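PDB 2BOY: 3-chlorocatechol 1,2-dioxygenase from Rhodococcus opacus, which probably opens the aromatic ring of catechols such as 3-chlorocatechol between the two hydroxyl-bearing carbons, using a ferric iron and molecular oxygen. Local coordinates for residues 206-216 / 223-232; 98-109 / 154-163. One frame throughout, in Å; residues are numbered along the deposited sequence.

Contact 1 (206-216 / 223-232); sequences TQLYFENGQWT and AVKPELLLSL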
loop_
_atom_site.group_PDB
_atom_site.type_symbol
_atom_site.label_atom_id
_atom_site.label_comp_id
_atom_site.label_asym_id
_atom_site.label_seq_id
_atom_site.Cartn_x
_atom_site.Cartn_y
_atom_site.Cartn_z
ATOM N N THR A 206 -16.146 -13.704 -15.016
ATOM C CA THR A 206 -16.098 -12.750 -16.099
ATOM C C THR A 206 -17.136 -11.631 -15.879
ATOM O O THR A 206 -17.856 -11.631 -14.879
ATOM C CB THR A 206 -16.275 -13.502 -17.470
ATOM O OG1 THR A 206 -15.941 -12.641 -18.570
ATOM C CG2 THR A 206 -17.723 -13.986 -17.733
ATOM N N GLN A 207 -17.167 -10.693 -16.808
ATOM C CA GLN A 207 -18.094 -9.545 -16.742
ATOM C C GLN A 207 -18.562 -9.302 -18.146
ATOM O O GLN A 207 -17.787 -9.477 -19.086
ATOM C CB GLN A 207 -17.337 -8.295 -16.334
ATOM C CG GLN A 207 -16.871 -8.327 -14.888
ATOM C CD GLN A 207 -16.449 -6.980 -14.372
ATOM O OE1 GLN A 207 -17.015 -5.944 -14.748
ATOM N NE2 GLN A 207 -15.469 -6.988 -13.487
ATOM N N LEU A 208 -19.793 -8.817 -18.307
ATOM C CA LEU A 208 -20.232 -8.453 -19.665
ATOM C C LEU A 208 -20.681 -6.996 -19.631
ATOM O O LEU A 208 -21.323 -6.600 -18.688
ATOM C CB LEU A 208 -21.386 -9.368 -20.119
ATOM C CG LEU A 208 -20.958 -10.851 -20.212
ATOM C CD1 LEU A 208 -22.145 -11.784 -20.431
ATOM C CD2 LEU A 208 -19.893 -11.048 -21.308
ATOM N N TYR A 209 -20.302 -6.235 -20.642
ATOM C CA TYR A 209 -20.515 -4.791 -20.735
ATOM C C TYR A 209 -21.462 -4.522 -21.902
ATOM O O TYR A 209 -21.805 -5.436 -22.631
ATOM C CB TYR A 209 -19.187 -4.121 -21.025
ATOM C CG TYR A 209 -18.113 -4.447 -20.008
ATOM C CD1 TYR A 209 -17.211 -5.480 -20.231
ATOM C CD2 TYR A 209 -18.007 -3.702 -18.824
ATOM C CE1 TYR A 209 -16.241 -5.792 -19.289
ATOM C CE2 TYR A 209 -17.037 -4.008 -17.870
ATOM C CZ TYR A 209 -16.161 -5.049 -18.119
ATOM O OH TYR A 209 -15.182 -5.347 -17.198
ATOM N N PHE A 210 -21.912 -3.285 -22.067
ATOM C CA PHE A 210 -22.926 -2.939 -23.096
ATOM C C PHE A 210 -22.251 -2.034 -24.123
ATOM O O PHE A 210 -21.704 -0.995 -23.745
ATOM C CB PHE A 210 -24.106 -2.283 -22.412
ATOM C CG PHE A 210 -24.759 -3.169 -21.406
ATOM C CD1 PHE A 210 -24.412 -3.108 -20.063
ATOM C CD2 PHE A 210 -25.663 -4.148 -21.817
ATOM C CE1 PHE A 210 -24.976 -3.966 -19.162
ATOM C CE2 PHE A 210 -26.234 -5.009 -20.904
ATOM C CZ PHE A 210 -25.890 -4.917 -19.575
ATOM N N GLU A 211 -22.209 -2.497 -25.376
ATOM C CA GLU A 211 -21.542 -1.851 -26.525
ATOM C C GLU A 211 -21.663 -0.329 -26.519
ATOM O O GLU A 211 -20.699 0.410 -26.686
ATOM C CB GLU A 211 -22.261 -2.295 -27.793
ATOM C CG GLU A 211 -21.359 -2.949 -28.792
ATOM C CD GLU A 211 -22.142 -3.796 -29.750
ATOM O OE1 GLU A 211 -23.326 -3.471 -30.018
ATOM O OE2 GLU A 211 -21.565 -4.791 -30.207
ATOM N N ASN A 212 -22.888 0.112 -26.316
ATOM C CA ASN A 212 -23.250 1.507 -26.488
ATOM C C ASN A 212 -22.976 2.351 -25.233
ATOM O O ASN A 212 -23.220 3.552 -25.231
ATOM C CB ASN A 212 -24.739 1.530 -26.858
ATOM C CG ASN A 212 -25.324 0.091 -27.026
ATOM O OD1 ASN A 212 -26.099 -0.172 -27.961
ATOM N ND2 ASN A 212 -24.934 -0.842 -26.123
ATOM N N GLY A 213 -22.438 1.725 -24.189
ATOM C CA GLY A 213 -22.429 2.335 -22.869
ATOM C C GLY A 213 -21.293 3.319 -22.676
ATOM O O GLY A 213 -20.237 3.208 -23.291
ATOM N N GLN A 214 -21.493 4.293 -21.805
ATOM C CA GLN A 214 -20.412 5.236 -21.556
ATOM C C GLN A 214 -19.353 4.513 -20.710
ATOM O O GLN A 214 -19.675 3.577 -19.996
ATOM C CB GLN A 214 -20.956 6.514 -20.864
ATOM C CG GLN A 214 -21.768 6.258 -19.628
ATOM C CD GLN A 214 -22.758 7.401 -19.260
ATOM O OE1 GLN A 214 -22.464 8.597 -19.454
ATOM N NE2 GLN A 214 -23.918 7.019 -18.715
ATOM N N TRP A 215 -18.110 4.946 -20.821
ATOM C CA TRP A 215 -16.982 4.427 -20.026
ATOM C C TRP A 215 -16.398 3.088 -20.516
ATOM O O TRP A 215 -15.435 2.627 -19.933
ATOM C CB TRP A 215 -17.325 4.366 -18.513
ATOM C CG TRP A 215 -18.015 5.601 -17.996
ATOM C CD1 TRP A 215 -19.298 5.698 -17.535
ATOM C CD2 TRP A 215 -17.446 6.917 -17.860
ATOM N NE1 TRP A 215 -19.562 6.991 -17.136
ATOM C CE2 TRP A 215 -18.446 7.759 -17.331
ATOM C CE3 TRP A 215 -16.184 7.465 -18.132
ATOM C CZ2 TRP A 215 -18.226 9.131 -17.077
ATOM C CZ3 TRP A 215 -15.954 8.817 -17.868
ATOM C CH2 TRP A 215 -16.971 9.634 -17.342
ATOM N N THR A 216 -16.933 2.466 -21.585
ATOM C CA THR A 216 -16.308 1.201 -22.036
ATOM C C THR A 216 -14.866 1.377 -22.514
ATOM O O THR A 216 -14.088 0.410 -22.516
ATOM C CB THR A 216 -17.103 0.486 -23.122
ATOM O OG1 THR A 216 -17.085 1.291 -24.321
ATOM C CG2 THR A 216 -18.575 0.364 -22.704
ATOM N N ALA A 223 -10.713 -3.172 -16.875
ATOM C CA ALA A 223 -11.127 -4.568 -16.950
ATOM C C ALA A 223 -12.019 -4.880 -18.161
ATOM O O ALA A 223 -12.592 -5.984 -18.239
ATOM C CB ALA A 223 -11.863 -4.967 -15.634
ATOM N N VAL A 224 -12.152 -3.933 -19.106
ATOM C CA VAL A 224 -12.970 -4.201 -20.275
ATOM C C VAL A 224 -12.103 -4.975 -21.283
ATOM O O VAL A 224 -10.939 -4.651 -21.498
ATOM C CB VAL A 224 -13.546 -2.936 -20.930
ATOM C CG1 VAL A 224 -14.221 -3.218 -22.303
ATOM C CG2 VAL A 224 -14.531 -2.230 -19.982
ATOM N N LYS A 225 -12.689 -6.017 -21.857
ATOM C CA LYS A 225 -12.069 -6.727 -22.993
ATOM C C LYS A 225 -13.104 -6.814 -24.132
ATOM O O LYS A 225 -14.333 -6.844 -23.898
ATOM C CB LYS A 225 -11.547 -8.124 -22.562
ATOM C CG LYS A 225 -10.604 -8.105 -21.328
ATOM C CD LYS A 225 -10.181 -9.524 -20.983
ATOM C CE LYS A 225 -9.369 -9.663 -19.668
ATOM N NZ LYS A 225 -9.124 -11.133 -19.433
ATOM N N PRO A 226 -12.621 -6.792 -25.376
ATOM C CA PRO A 226 -13.514 -6.663 -26.516
ATOM C C PRO A 226 -14.458 -7.848 -26.649
ATOM O O PRO A 226 -15.528 -7.647 -27.192
ATOM C CB PRO A 226 -12.567 -6.567 -27.725
ATOM C CG PRO A 226 -11.231 -7.117 -27.265
ATOM C CD PRO A 226 -11.186 -6.894 -25.758
ATOM N N GLU A 227 -14.061 -9.046 -26.224
ATOM C CA GLU A 227 -14.941 -10.221 -26.306
ATOM C C GLU A 227 -16.142 -10.119 -25.389
ATOM O O GLU A 227 -17.087 -10.879 -25.558
ATOM C CB GLU A 227 -14.194 -11.522 -25.957
ATOM C CG GLU A 227 -12.961 -11.790 -26.818
ATOM C CD GLU A 227 -11.689 -11.058 -26.360
ATOM O OE1 GLU A 227 -10.628 -11.205 -27.052
ATOM O OE2 GLU A 227 -11.725 -10.314 -25.345
ATOM N N LEU A 228 -16.115 -9.148 -24.465
ATOM C CA LEU A 228 -17.133 -9.044 -23.389
ATOM C C LEU A 228 -18.158 -7.902 -23.609
ATOM O O LEU A 228 -18.972 -7.597 -22.737
ATOM C CB LEU A 228 -16.413 -8.822 -22.049
ATOM C CG LEU A 228 -15.349 -9.907 -21.713
ATOM C CD1 LEU A 228 -14.601 -9.541 -20.440
ATOM C CD2 LEU A 228 -16.023 -11.307 -21.624
ATOM N N LEU A 229 -18.118 -7.295 -24.778
ATOM C CA LEU A 229 -19.081 -6.265 -25.122
ATOM C C LEU A 229 -20.350 -6.843 -25.780
ATOM O O LEU A 229 -20.276 -7.548 -26.800
ATOM C CB LEU A 229 -18.415 -5.190 -25.984
ATOM C CG LEU A 229 -17.283 -4.398 -25.269
ATOM C CD1 LEU A 229 -16.353 -3.800 -26.322
ATOM C CD2 LEU A 229 -17.918 -3.304 -24.430
ATOM N N LEU A 230 -21.499 -6.565 -25.170
ATOM C CA LEU A 230 -22.767 -7.098 -25.652
ATOM C C LEU A 230 -23.443 -6.091 -26.557
ATOM O O LEU A 230 -23.283 -4.885 -26.354
ATOM C CB LEU A 230 -23.720 -7.329 -24.485
ATOM C CG LEU A 230 -23.302 -8.323 -23.394
ATOM C CD1 LEU A 230 -24.312 -8.271 -22.242
ATOM C CD2 LEU A 230 -23.167 -9.747 -23.933
ATOM N N SER A 231 -24.190 -6.598 -27.532
ATOM C CA SER A 231 -25.099 -5.773 -28.335
ATOM C C SER A 231 -26.519 -5.955 -27.828
ATOM O O SER A 231 -26.939 -7.061 -27.510
ATOM C CB SER A 231 -25.017 -6.169 -29.807
ATOM O OG SER A 231 -25.407 -7.515 -29.986
ATOM N N LEU A 232 -27.250 -4.857 -27.767
ATOM C CA LEU A 232 -28.622 -4.812 -27.296
ATOM C C LEU A 232 -29.571 -4.589 -28.479
ATOM O O LEU A 232 -29.307 -3.706 -29.332
ATOM C CB LEU A 232 -28.760 -3.612 -26.373
ATOM C CG LEU A 232 -28.858 -3.783 -24.859
ATOM C CD1 LEU A 232 -28.246 -5.096 -24.366
ATOM C CD2 LEU A 232 -28.322 -2.541 -24.134
HETATM O O HOH W 1 -25.904 -2.639 -29.187
#
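The ring of Y209 carries V224 on one face: methyl CG2 sits over its centre, 3.7 Å from the ring centroid, a CH-pi contact. At its edge, near the ring plane, lies L228 O. Y209 OH reaches A223 O in a weak hydrogen bond of 2.9 Å and also bonds R188, two partners that suit a phenolic oxygen. F210 carries its ring on the opposite face of the sheet; L232 CD1 meets its edge 3.8 Å from CD2, while L230 CD1 approaches obliquely. Between these rings run two parallel strands, 204-210 and 229-236, paired in the mixed sheet of the dioxygenase domain. Y209 N donates to L228 O at 2.8 Å, almost straight at 176°; L230 N bonds Y209 O, and E211 N bonds L230 O. L230 packs across L208 at about a right angle, CD1 3.8 Å from L208 CB. L228, CG anti to the carbonyl carbon (chi1 -55°), covers Q207 O, a buried oxygen with no hydrogen-bond partner in the model. Q207 lines the benzhydroxamic acid pocket and touches H191 and H193, its OE1 bonded to R188 and NE2 to I74 O. Outermost, one water bridges E211 OE1, N212 OD1 and L232 N.

Contact 2 (98-109 / 154-163); sequences ESGDTLIFRGEV and NGRFTLRTIV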
loop_
_atom_site.group_PDB
_atom_site.type_symbol
_atom_site.label_atom_id
_atom_site.label_comp_id
_atom_site.label_asym_id
_atom_site.label_seq_id
_atom_site.Cartn_x
_atom_site.Cartn_y
_atom_site.Cartn_z
ATOM N N GLU A 98 -39.012 -1.418 -9.070
ATOM C CA GLU A 98 -37.624 -1.255 -9.518
ATOM C C GLU A 98 -37.554 -0.421 -10.785
ATOM O O GLU A 98 -38.248 -0.717 -11.748
ATOM C CB GLU A 98 -36.995 -2.637 -9.749
ATOM C CG GLU A 98 -35.483 -2.622 -9.827
ATOM C CD GLU A 98 -34.846 -2.360 -8.488
ATOM O OE1 GLU A 98 -35.226 -3.038 -7.501
ATOM O OE2 GLU A 98 -33.960 -1.463 -8.430
ATOM N N SER A 99 -36.751 0.642 -10.794
ATOM C CA SER A 99 -36.632 1.424 -12.026
ATOM C C SER A 99 -35.548 0.892 -12.962
ATOM O O SER A 99 -34.724 0.075 -12.545
ATOM C CB SER A 99 -36.408 2.903 -11.740
ATOM O OG SER A 99 -35.190 3.094 -11.077
ATOM N N GLY A 100 -35.568 1.382 -14.206
ATOM C CA GLY A 100 -34.606 1.018 -15.238
ATOM C C GLY A 100 -35.238 0.284 -16.413
ATOM O O GLY A 100 -36.399 -0.087 -16.370
ATOM N N ASP A 101 -34.473 0.120 -17.482
ATOM C CA ASP A 101 -34.908 -0.542 -18.690
ATOM C C ASP A 101 -34.821 -2.057 -18.478
ATOM O O ASP A 101 -33.802 -2.532 -17.980
ATOM C CB ASP A 101 -33.984 -0.142 -19.852
ATOM C CG ASP A 101 -33.992 1.372 -20.129
ATOM O OD1 ASP A 101 -35.072 1.976 -20.038
ATOM O OD2 ASP A 101 -32.973 2.015 -20.431
ATOM N N THR A 102 -35.870 -2.789 -18.847
ATOM C CA THR A 102 -35.902 -4.257 -18.747
ATOM C C THR A 102 -34.911 -4.856 -19.712
ATOM O O THR A 102 -34.808 -4.418 -20.860
ATOM C CB THR A 102 -37.317 -4.788 -19.062
ATOM O OG1 THR A 102 -38.194 -4.408 -17.995
ATOM C CG2 THR A 102 -37.337 -6.320 -18.990
ATOM N N LEU A 103 -34.164 -5.851 -19.235
ATOM C CA LEU A 103 -33.193 -6.533 -20.054
ATOM C C LEU A 103 -33.522 -8.015 -20.045
ATOM O O LEU A 103 -33.650 -8.610 -18.948
ATOM C CB LEU A 103 -31.761 -6.344 -19.486
ATOM C CG LEU A 103 -30.685 -7.132 -20.261
ATOM C CD1 LEU A 103 -30.576 -6.667 -21.732
ATOM C CD2 LEU A 103 -29.303 -7.070 -19.542
ATOM N N ILE A 104 -33.615 -8.617 -21.228
ATOM C CA ILE A 104 -33.776 -10.078 -21.332
ATOM C C ILE A 104 -32.470 -10.619 -21.835
ATOM O O ILE A 104 -32.009 -10.274 -22.952
ATOM C CB ILE A 104 -34.955 -10.493 -22.241
ATOM C CG1 ILE A 104 -36.259 -9.786 -21.799
ATOM C CG2 ILE A 104 -35.088 -12.005 -22.296
ATOM C CD1 ILE A 104 -36.691 -10.035 -20.340
ATOM N N PHE A 105 -31.860 -11.471 -21.010
ATOM C CA PHE A 105 -30.517 -11.991 -21.311
ATOM C C PHE A 105 -30.628 -13.481 -21.657
ATOM O O PHE A 105 -31.145 -14.261 -20.852
ATOM C CB PHE A 105 -29.561 -11.732 -20.128
ATOM C CG PHE A 105 -28.148 -12.223 -20.366
ATOM C CD1 PHE A 105 -27.866 -13.589 -20.374
ATOM C CD2 PHE A 105 -27.106 -11.316 -20.576
ATOM C CE1 PHE A 105 -26.558 -14.082 -20.609
ATOM C CE2 PHE A 105 -25.775 -11.772 -20.778
ATOM C CZ PHE A 105 -25.523 -13.182 -20.823
ATOM N N ARG A 106 -30.246 -13.850 -22.882
ATOM C CA ARG A 106 -30.325 -15.244 -23.325
ATOM C C ARG A 106 -28.910 -15.795 -23.294
ATOM O O ARG A 106 -28.038 -15.369 -24.087
ATOM C CB ARG A 106 -30.900 -15.317 -24.757
ATOM C CG ARG A 106 -32.325 -14.759 -24.843
ATOM C CD ARG A 106 -32.927 -14.732 -26.279
ATOM N NE ARG A 106 -34.214 -13.985 -26.315
ATOM C CZ ARG A 106 -35.316 -14.431 -25.739
ATOM N NH1 ARG A 106 -35.254 -15.599 -25.120
ATOM N NH2 ARG A 106 -36.465 -13.741 -25.800
ATOM N N GLY A 107 -28.666 -16.733 -22.367
ATOM C CA GLY A 107 -27.349 -17.318 -22.183
ATOM C C GLY A 107 -27.243 -18.724 -22.747
ATOM O O GLY A 107 -28.242 -19.459 -22.852
ATOM N N GLU A 108 -26.026 -19.098 -23.125
ATOM C CA GLU A 108 -25.737 -20.472 -23.498
ATOM C C GLU A 108 -24.336 -20.749 -22.946
ATOM O O GLU A 108 -23.447 -19.855 -22.967
ATOM C CB GLU A 108 -25.759 -20.652 -25.046
ATOM C CG GLU A 108 -25.582 -22.127 -25.494
ATOM C CD GLU A 108 -25.411 -22.311 -27.002
ATOM O OE1 GLU A 108 -24.875 -21.391 -27.672
ATOM O OE2 GLU A 108 -25.769 -23.409 -27.503
ATOM N N VAL A 109 -24.133 -21.971 -22.472
ATOM C CA VAL A 109 -22.816 -22.421 -22.036
ATOM C C VAL A 109 -22.488 -23.713 -22.796
ATOM O O VAL A 109 -23.294 -24.658 -22.761
ATOM C CB VAL A 109 -22.702 -22.684 -20.507
ATOM C CG1 VAL A 109 -21.210 -23.005 -20.146
ATOM C CG2 VAL A 109 -23.250 -21.473 -19.624
ATOM N N ASN A 154 -30.272 -27.998 -22.754
ATOM C CA ASN A 154 -29.656 -27.483 -23.958
ATOM C C ASN A 154 -28.526 -26.513 -23.683
ATOM O O ASN A 154 -28.052 -25.874 -24.598
ATOM C CB ASN A 154 -30.707 -26.824 -24.849
ATOM C CG ASN A 154 -31.801 -27.807 -25.259
ATOM O OD1 ASN A 154 -31.513 -28.951 -25.604
ATOM N ND2 ASN A 154 -33.051 -27.364 -25.214
ATOM N N GLY A 155 -28.120 -26.388 -22.425
ATOM C CA GLY A 155 -27.027 -25.477 -22.074
ATOM C C GLY A 155 -27.466 -24.011 -22.049
ATOM O O GLY A 155 -26.612 -23.112 -22.068
ATOM N N ARG A 156 -28.779 -23.782 -21.968
ATOM C CA ARG A 156 -29.356 -22.454 -22.129
ATOM C C ARG A 156 -30.094 -21.961 -20.890
ATOM O O ARG A 156 -30.519 -22.733 -20.027
ATOM C CB ARG A 156 -30.324 -22.437 -23.320
ATOM C CG ARG A 156 -29.634 -22.559 -24.673
ATOM C CD ARG A 156 -30.604 -22.488 -25.882
ATOM N NE ARG A 156 -29.887 -22.684 -27.146
ATOM C CZ ARG A 156 -29.232 -21.708 -27.810
ATOM N NH1 ARG A 156 -29.218 -20.455 -27.362
ATOM N NH2 ARG A 156 -28.598 -21.982 -28.941
ATOM N N PHE A 157 -30.275 -20.648 -20.833
ATOM C CA PHE A 157 -31.170 -20.057 -19.833
ATOM C C PHE A 157 -31.586 -18.701 -20.390
ATOM O O PHE A 157 -30.924 -18.127 -21.284
ATOM C CB PHE A 157 -30.470 -19.872 -18.447
ATOM C CG PHE A 157 -29.275 -18.934 -18.483
ATOM C CD1 PHE A 157 -29.444 -17.554 -18.362
ATOM C CD2 PHE A 157 -27.993 -19.425 -18.671
ATOM C CE1 PHE A 157 -28.351 -16.693 -18.397
ATOM C CE2 PHE A 157 -26.876 -18.573 -18.719
ATOM C CZ PHE A 157 -27.048 -17.206 -18.556
ATOM N N THR A 158 -32.682 -18.188 -19.838
ATOM C CA THR A 158 -33.162 -16.857 -20.161
ATOM C C THR A 158 -33.283 -16.184 -18.830
ATOM O O THR A 158 -33.850 -16.773 -17.890
ATOM C CB THR A 158 -34.562 -16.962 -20.821
ATOM O OG1 THR A 158 -34.430 -17.544 -22.135
ATOM C CG2 THR A 158 -35.145 -15.578 -21.092
ATOM N N LEU A 159 -32.764 -14.963 -18.730
ATOM C CA LEU A 159 -32.751 -14.253 -17.444
ATOM C C LEU A 159 -33.346 -12.863 -17.634
ATOM O O LEU A 159 -32.927 -12.134 -18.549
ATOM C CB LEU A 159 -31.308 -14.176 -16.902
ATOM C CG LEU A 159 -31.064 -13.371 -15.591
ATOM C CD1 LEU A 159 -31.808 -14.008 -14.438
ATOM C CD2 LEU A 159 -29.575 -13.273 -15.281
ATOM N N ARG A 160 -34.320 -12.505 -16.783
ATOM C CA ARG A 160 -34.862 -11.154 -16.802
ATOM C C ARG A 160 -34.237 -10.275 -15.706
ATOM O O ARG A 160 -34.189 -10.641 -14.529
ATOM C CB ARG A 160 -36.389 -11.167 -16.635
ATOM C CG ARG A 160 -37.000 -9.782 -16.534
ATOM C CD ARG A 160 -38.541 -9.735 -16.575
ATOM N NE ARG A 160 -39.042 -8.786 -15.565
ATOM C CZ ARG A 160 -39.896 -9.105 -14.578
ATOM N NH1 ARG A 160 -40.378 -10.340 -14.478
ATOM N NH2 ARG A 160 -40.287 -8.186 -13.689
ATOM N N THR A 161 -33.792 -9.096 -16.096
ATOM C CA THR A 161 -33.240 -8.174 -15.142
ATOM C C THR A 161 -33.472 -6.760 -15.664
ATOM O O THR A 161 -34.393 -6.539 -16.467
ATOM C CB THR A 161 -31.764 -8.554 -14.866
ATOM O OG1 THR A 161 -31.236 -7.710 -13.877
ATOM C CG2 THR A 161 -30.856 -8.380 -16.107
ATOM N N ILE A 162 -32.710 -5.809 -15.152
ATOM C CA ILE A 162 -32.765 -4.430 -15.596
ATOM C C ILE A 162 -31.353 -4.081 -16.039
ATOM O O ILE A 162 -30.413 -4.708 -15.567
ATOM C CB ILE A 162 -33.336 -3.575 -14.422
ATOM C CG1 ILE A 162 -34.863 -3.478 -14.609
ATOM C CG2 ILE A 162 -32.702 -2.212 -14.320
ATOM C CD1 ILE A 162 -35.646 -3.346 -13.306
ATOM N N VAL A 163 -31.197 -3.176 -17.004
ATOM C CA VAL A 163 -29.851 -2.722 -17.406
ATOM C C VAL A 163 -29.198 -1.977 -16.254
ATOM O O VAL A 163 -29.755 -0.972 -15.786
ATOM C CB VAL A 163 -29.888 -1.841 -18.692
ATOM C CG1 VAL A 163 -28.479 -1.462 -19.129
ATOM C CG2 VAL A 163 -30.596 -2.588 -19.828
HETATM O O HOH W 2 -31.586 0.672 -16.806
HETATM O O HOH W 3 -37.146 -6.297 -15.564
HETATM O O HOH W 4 -30.285 -18.965 -24.534
HETATM O O HOH W 5 -27.873 -25.460 -27.272
#
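F105 and F157 meet rim to rim on the buried face of the two strands, CD1 of F105 3.7 Å from CE1 of F157, their planes only 7° apart and neither ring over the other. F157 CG stands between its backbone N and carbonyl carbon (chi1 62°), which swings the ring across to G107. There CA of G107 lies over the ring face, 3.8 Å from the centroid, a CH-pi contact; any CB on G107 would collide with F157 CZ, so glycine is the residue that fits. Were F157 an alanine, the space over G107 CA would probably be left unfilled and that part of the F105 rim would lose its cover, though W194 still meets the F105 ring. Along the same face L103 CD2 rests beside T161 CG2, and T161 turns its hydroxyl to Q126; at the strand end L103 CB packs on V163 CG2. Strands 102-110 and 156-162 form an antiparallel ladder of the dioxygenase domain, and strand 241-250 continues the sheet beyond the first. Eight backbone hydrogen bonds run from V163 N with D101 O to V109 N with G155 O. On the opposite face the aliphatic I104 lays CD1 3.8 Å from R160 CG, its CG2 touching T158 CG2. Water bridges R160 NE to T161 O. Farther along, E108 stacks its carboxylate over one face of the R156 guanidinium, the planes 24° apart and OE2 3.5 Å from NH2. OE2 sits over the flat of the group rather than in line with an N-H, so this salt bridge attracts by charge without a hydrogen bond; a water shared with N154 O donates to OE2. Directional bonding thus belongs mainly to the backbone, while the charged pair probably adds a less directional electrostatic attraction.

How the contacts relate
Contacts 1 and 2 belong to one mixed sheet, their centres 15 Å apart, and strand 241-250 joins them, pairing with 229-236 on one side and 102-110 on the other. Their apolar side chains interlock: L208 CD1 lies 3.6 Å from F105 CE2, and F210 CE2 lies 3.9 Å from L103 CD2. L232 and L230 add to this shared core. Contact 1 reaches the active site through Q207, whose side chain is about 4 Å from the bound benzhydroxamic acid and about 5 Å from the ferric ion. Contact 2 stands farther back: the side chain of T161 is about 13 Å from the bound Fe (III) ion.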